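Pectate lyase (Bacillus, PDB 3VMV) probably cleaves polygalacturonate as a secreted pectate lyase of polysaccharide lyase family 1, whose catalytic domain is a parallel beta-helix. Local coordinates at residues I97-A102 with K130-D135; V156-N161 with I165-N170. All blocks are in the same frame, centred on the assembly; numbering follows the deposited sequence.

Contact 1 of 2, residues I97-A102 with K130-D135. With SO4 (sulfate ion), chain B.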
# COMPACT_ATOMS: atom_id res chain seq x y z
N ILE A 97 2.51 0.21 11.27
CA ILE A 97 1.10 0.15 11.65
C ILE A 97 0.44 -1.10 11.12
O ILE A 97 0.69 -1.49 9.99
CB ILE A 97 0.36 1.38 11.03
CG1 ILE A 97 0.97 2.66 11.60
CG2 ILE A 97 -1.14 1.31 11.37
CD1 ILE A 97 0.47 3.98 10.88
N ARG A 98 -0.40 -1.74 11.94
CA ARG A 98 -1.18 -2.88 11.48
C ARG A 98 -2.65 -2.57 11.62
O ARG A 98 -3.11 -2.19 12.70
CB ARG A 98 -0.84 -4.18 12.21
CG ARG A 98 -1.63 -5.39 11.69
CD ARG A 98 -1.15 -6.69 12.34
NE ARG A 98 -1.41 -6.65 13.77
CZ ARG A 98 -0.90 -7.52 14.66
NH1 ARG A 98 -1.23 -7.41 15.94
NH2 ARG A 98 -0.06 -8.47 14.26
N LEU A 99 -3.40 -2.77 10.55
CA LEU A 99 -4.85 -2.65 10.62
C LEU A 99 -5.46 -4.03 10.63
O LEU A 99 -5.27 -4.80 9.68
CB LEU A 99 -5.37 -1.86 9.42
CG LEU A 99 -4.77 -0.47 9.10
CD1 LEU A 99 -5.61 0.17 7.95
CD2 LEU A 99 -4.65 0.46 10.26
N SER A 100 -6.23 -4.36 11.66
CA SER A 100 -6.80 -5.70 11.79
C SER A 100 -8.31 -5.58 12.02
O SER A 100 -8.75 -4.96 12.99
CB SER A 100 -6.11 -6.42 12.95
OG SER A 100 -6.81 -7.60 13.30
N ASN A 101 -9.08 -6.15 11.10
CA ASN A 101 -10.54 -5.98 11.08
C ASN A 101 -10.93 -4.52 11.32
O ASN A 101 -11.78 -4.19 12.14
CB ASN A 101 -11.23 -6.93 12.06
CG ASN A 101 -12.69 -7.21 11.66
OD1 ASN A 101 -13.15 -6.85 10.59
ND2 ASN A 101 -13.42 -7.91 12.57
N ALA A 102 -10.24 -3.67 10.57
CA ALA A 102 -10.35 -2.25 10.70
C ALA A 102 -11.14 -1.68 9.53
O ALA A 102 -10.90 -2.08 8.40
CB ALA A 102 -8.93 -1.65 10.75
N LYS A 130 -11.63 -3.26 5.77
CA LYS A 130 -12.25 -2.72 4.57
C LYS A 130 -12.30 -1.21 4.61
O LYS A 130 -12.39 -0.60 5.70
CB LYS A 130 -13.67 -3.27 4.42
CG LYS A 130 -13.64 -4.78 4.11
CD LYS A 130 -15.00 -5.32 3.74
CE LYS A 130 -14.92 -6.83 3.58
NZ LYS A 130 -13.66 -7.37 4.18
N ASN A 131 -12.25 -0.59 3.43
CA ASN A 131 -12.41 0.87 3.27
C ASN A 131 -11.27 1.60 3.95
O ASN A 131 -11.43 2.18 4.99
CB ASN A 131 -13.78 1.37 3.73
CG ASN A 131 -14.85 0.97 2.76
OD1 ASN A 131 -15.06 1.65 1.73
ND2 ASN A 131 -15.46 -0.16 2.99
N VAL A 132 -10.10 1.46 3.36
CA VAL A 132 -8.88 2.01 3.87
C VAL A 132 -8.24 2.86 2.80
O VAL A 132 -8.12 2.40 1.65
CB VAL A 132 -7.93 0.88 4.20
CG1 VAL A 132 -6.59 1.42 4.67
CG2 VAL A 132 -8.52 -0.09 5.24
N TRP A 133 -7.87 4.08 3.16
CA TRP A 133 -7.22 5.01 2.24
C TRP A 133 -5.82 5.35 2.79
O TRP A 133 -5.72 5.88 3.90
CB TRP A 133 -8.11 6.25 2.14
CG TRP A 133 -7.65 7.26 1.12
CD1 TRP A 133 -6.90 7.00 0.00
CD2 TRP A 133 -7.98 8.65 1.08
NE1 TRP A 133 -6.71 8.17 -0.73
CE2 TRP A 133 -7.35 9.19 -0.07
CE3 TRP A 133 -8.71 9.50 1.94
CZ2 TRP A 133 -7.47 10.53 -0.42
CZ3 TRP A 133 -8.84 10.83 1.59
CH2 TRP A 133 -8.20 11.34 0.44
N ILE A 134 -4.78 4.99 2.03
CA ILE A 134 -3.38 5.22 2.41
C ILE A 134 -2.88 6.27 1.41
O ILE A 134 -2.71 5.92 0.24
CB ILE A 134 -2.64 3.92 2.30
CG1 ILE A 134 -3.17 2.99 3.39
CG2 ILE A 134 -1.07 4.15 2.43
CD1 ILE A 134 -2.76 1.51 3.20
N ASP A 135 -2.75 7.51 1.88
CA ASP A 135 -2.58 8.67 0.98
C ASP A 135 -1.46 9.59 1.41
O ASP A 135 -1.35 9.97 2.56
CB ASP A 135 -3.91 9.41 0.93
CG ASP A 135 -3.85 10.67 0.05
OD1 ASP A 135 -3.89 10.50 -1.18
OD2 ASP A 135 -3.76 11.77 0.60
S SO4 B . 1.33 -10.01 17.28
O1 SO4 B . 2.39 -9.07 17.62
O2 SO4 B . 0.05 -9.52 17.72
O3 SO4 B . 1.32 -10.20 15.83
O4 SO4 B . 1.57 -11.28 17.95

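Contact 2 of 2, residues V156-N161 with I165-N170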
# COMPACT_ATOMS: atom_id res chain seq x y z
N VAL A 156 3.88 -1.81 2.05
CA VAL A 156 2.43 -1.89 2.30
C VAL A 156 1.92 -3.22 1.84
O VAL A 156 2.00 -3.55 0.63
CB VAL A 156 1.60 -0.78 1.58
CG1 VAL A 156 0.08 -1.07 1.72
CG2 VAL A 156 1.95 0.61 2.15
N ASP A 157 1.47 -4.06 2.79
CA ASP A 157 1.02 -5.41 2.48
C ASP A 157 -0.44 -5.56 2.84
O ASP A 157 -0.88 -5.06 3.89
CB ASP A 157 1.80 -6.49 3.25
CG ASP A 157 3.24 -6.64 2.80
OD1 ASP A 157 3.63 -6.15 1.72
OD2 ASP A 157 4.04 -7.28 3.56
N MET A 158 -1.18 -6.26 1.99
CA MET A 158 -2.60 -6.53 2.23
C MET A 158 -2.83 -8.01 2.21
O MET A 158 -2.33 -8.72 1.31
CB MET A 158 -3.43 -5.84 1.12
CG MET A 158 -3.15 -4.31 1.12
SD MET A 158 -3.93 -3.66 -0.34
CE MET A 158 -3.08 -2.05 -0.36
N LYS A 159 -3.59 -8.49 3.19
CA LYS A 159 -3.77 -9.93 3.39
C LYS A 159 -5.16 -10.23 3.92
O LYS A 159 -5.86 -9.34 4.45
CB LYS A 159 -2.77 -10.44 4.47
CG LYS A 159 -1.30 -10.14 4.18
CD LYS A 159 -0.38 -10.61 5.34
CE LYS A 159 1.08 -10.22 5.08
NZ LYS A 159 1.95 -10.59 6.26
N ARG A 160 -5.52 -11.52 3.86
CA ARG A 160 -6.63 -12.06 4.64
C ARG A 160 -7.91 -11.24 4.42
O ARG A 160 -8.52 -10.71 5.36
CB ARG A 160 -6.26 -12.16 6.13
CG ARG A 160 -5.11 -13.18 6.32
CD ARG A 160 -4.82 -13.42 7.78
NE ARG A 160 -3.93 -14.58 7.91
CZ ARG A 160 -4.32 -15.85 8.02
NH1 ARG A 160 -5.61 -16.18 8.03
NH2 ARG A 160 -3.40 -16.80 8.10
N ASN A 161 -8.32 -11.18 3.16
CA ASN A 161 -9.62 -10.63 2.79
C ASN A 161 -9.82 -9.13 2.99
O ASN A 161 -10.95 -8.67 2.99
CB ASN A 161 -10.72 -11.40 3.50
CG ASN A 161 -10.68 -12.85 3.15
OD1 ASN A 161 -10.92 -13.21 2.00
ND2 ASN A 161 -10.32 -13.68 4.12
N ILE A 165 -9.64 -0.81 -0.96
CA ILE A 165 -8.46 -0.13 -0.44
C ILE A 165 -7.91 0.75 -1.55
O ILE A 165 -7.83 0.30 -2.70
CB ILE A 165 -7.41 -1.16 -0.04
CG1 ILE A 165 -8.07 -2.21 0.88
CG2 ILE A 165 -6.18 -0.47 0.61
CD1 ILE A 165 -7.18 -3.30 1.34
N THR A 166 -7.57 2.01 -1.22
CA THR A 166 -6.91 2.90 -2.18
C THR A 166 -5.59 3.37 -1.62
O THR A 166 -5.55 3.85 -0.49
CB THR A 166 -7.79 4.09 -2.51
OG1 THR A 166 -8.92 3.66 -3.27
CG2 THR A 166 -7.03 5.12 -3.37
N VAL A 167 -4.55 3.23 -2.42
CA VAL A 167 -3.20 3.61 -2.08
C VAL A 167 -2.83 4.68 -3.11
O VAL A 167 -2.65 4.37 -4.30
CB VAL A 167 -2.30 2.40 -2.26
CG1 VAL A 167 -0.81 2.73 -2.03
CG2 VAL A 167 -2.76 1.29 -1.29
N SER A 168 -2.74 5.91 -2.64
CA SER A 168 -2.60 7.05 -3.55
C SER A 168 -1.55 8.04 -3.10
O SER A 168 -1.40 8.33 -1.92
CB SER A 168 -3.96 7.74 -3.70
OG SER A 168 -4.47 8.20 -2.45
N TRP A 169 -0.86 8.63 -4.07
CA TRP A 169 0.03 9.78 -3.80
C TRP A 169 1.16 9.50 -2.82
O TRP A 169 1.65 10.41 -2.18
CB TRP A 169 -0.78 11.02 -3.33
CG TRP A 169 -1.72 11.50 -4.43
CD1 TRP A 169 -3.09 11.34 -4.48
CD2 TRP A 169 -1.35 12.27 -5.60
NE1 TRP A 169 -3.59 11.98 -5.61
CE2 TRP A 169 -2.55 12.53 -6.32
CE3 TRP A 169 -0.13 12.75 -6.10
CZ2 TRP A 169 -2.56 13.26 -7.53
CZ3 TRP A 169 -0.15 13.49 -7.30
CH2 TRP A 169 -1.37 13.72 -7.99
N ASN A 170 1.58 8.24 -2.70
CA ASN A 170 2.65 7.91 -1.77
C ASN A 170 3.96 7.78 -2.47
O ASN A 170 4.00 7.59 -3.69
CB ASN A 170 2.37 6.55 -1.10
CG ASN A 170 1.01 6.50 -0.40
OD1 ASN A 170 0.85 7.07 0.68
ND2 ASN A 170 0.06 5.74 -0.98

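Contact 1 of 2, residues I97-A102 with K130-D135
Leu99 and Val132 meet tip to tip inside the right-handed parallel beta-helix of this pectate lyase, Leu99 CD1 lying 3.6 Å from Val132 CG1. The same methyl is 4.0 Å from Val132 CG2, so the leucine end faces the fork of the valine. The longer branched chain does the reaching: its CG stands anti to the carbonyl carbon (chi1 -53°), and an extended chi2 carries CD1 onward to the short, stiff valine on the far wall. Both are buried and apolar, as the interior of the coil requires, and Val68, Ile105 and Ile107 pack round Leu99.

Beyond this pair the backbones approach near the corners at Asn101 and Asn131. Lys130 N donates to Ala102 O over 3.0 Å with an N-H...O angle of 146°, a bent bond whose donor is tilted from the carbonyl plane. Ala102 N is taken by Ser129 OG, so both polar backbone atoms of this buried residue have partners. Just before it, Asn101 adopts the left-handed backbone conformation that turns the chain after strand 97-100, and its ND2 is held by Lys74 O.

On the outer side of that strand, Arg98 forms salt bridges with Asp67 through NH1 and with Glu119 through NH2. A sulfate, probably from the crystallisation liquor, lies at the guanidinium edge and is held by the same two nitrogens, Arg98 NH1 reaching sulfate O2 at 3.0 Å and Arg98 NH2 bonding to sulfate O3. A leucine here would probably leave the two carboxylates without their shared positive charge and the sulfate without its forked grip. The bond from Arg98 NH2 to sulfate O3 is the shorter of the pair, 2.7 Å, with an N-H...O angle of 165°.

Contact 2 of 2, residues V156-N161 with I165-N170
Met158 lays its thioether alongside Ile165 and Val167, its chain pointing the opposite way to both as it passes them. Its terminal methyl does most of the touching: Met158 CE is 3.6 Å from Ile165 CG2 and 3.5 Å from Val167 CG2, the latter tighter than usual van der Waals contact. Behind the methyl, the sulfur rests against the other arm of the isoleucine, with Met158 SD 3.7 Å from Ile165 CD1. The chain runs extended beyond CG (chi2 171°, chi3 -165°), which carries CE across the interior to two residues of the facing strand.

These strands, 156-158 and 165-168, belong to different faces of the parallel beta-helix, and their side chains fill the core between them. The spacing explains the residue types: the nearest CA atoms, those of Met158 and Ile165, are 9.1 Å apart, a distance bridged by a long, flexible, apolar chain from one side and beta-branched residues from the other. In Ile165, chi1 (-51°) places CG2 against the methionine methyl, and the extended chi2 then carries CD1 to the sulfur.

Neighbouring coils continue the packing, Val125 and Ile194 each touching both Met158 and Ile165, while Tyr196 lies against Val167. On the outward side of strand 156-158, Asp157 OD1 accepts a hydrogen bond from Leu180 N; just after the strand, Lys159 NZ forms a salt bridge with Glu124.

Both contacts are buried and link different faces of the same beta-helix, with centres 8 Å apart and contact 2 nearer the centre of the chain. Contact 1 adds a backbone hydrogen bond near the corners of the coil to its hydrocarbon pairing and has a charged outer flank; contact 2 joins its segments by side-chain packing alone. Strands 132-135 and 165-175 are parallel neighbours, so the second segments of the two contacts lie side by side. There the chemistry turns polar: Ser168 OG probably hydrogen-bonds to Asp135 OD1 at 2.7 Å and to Trp133 NE1 at 2.8 Å, while Asn170 ND2 bonds to Ile134 O.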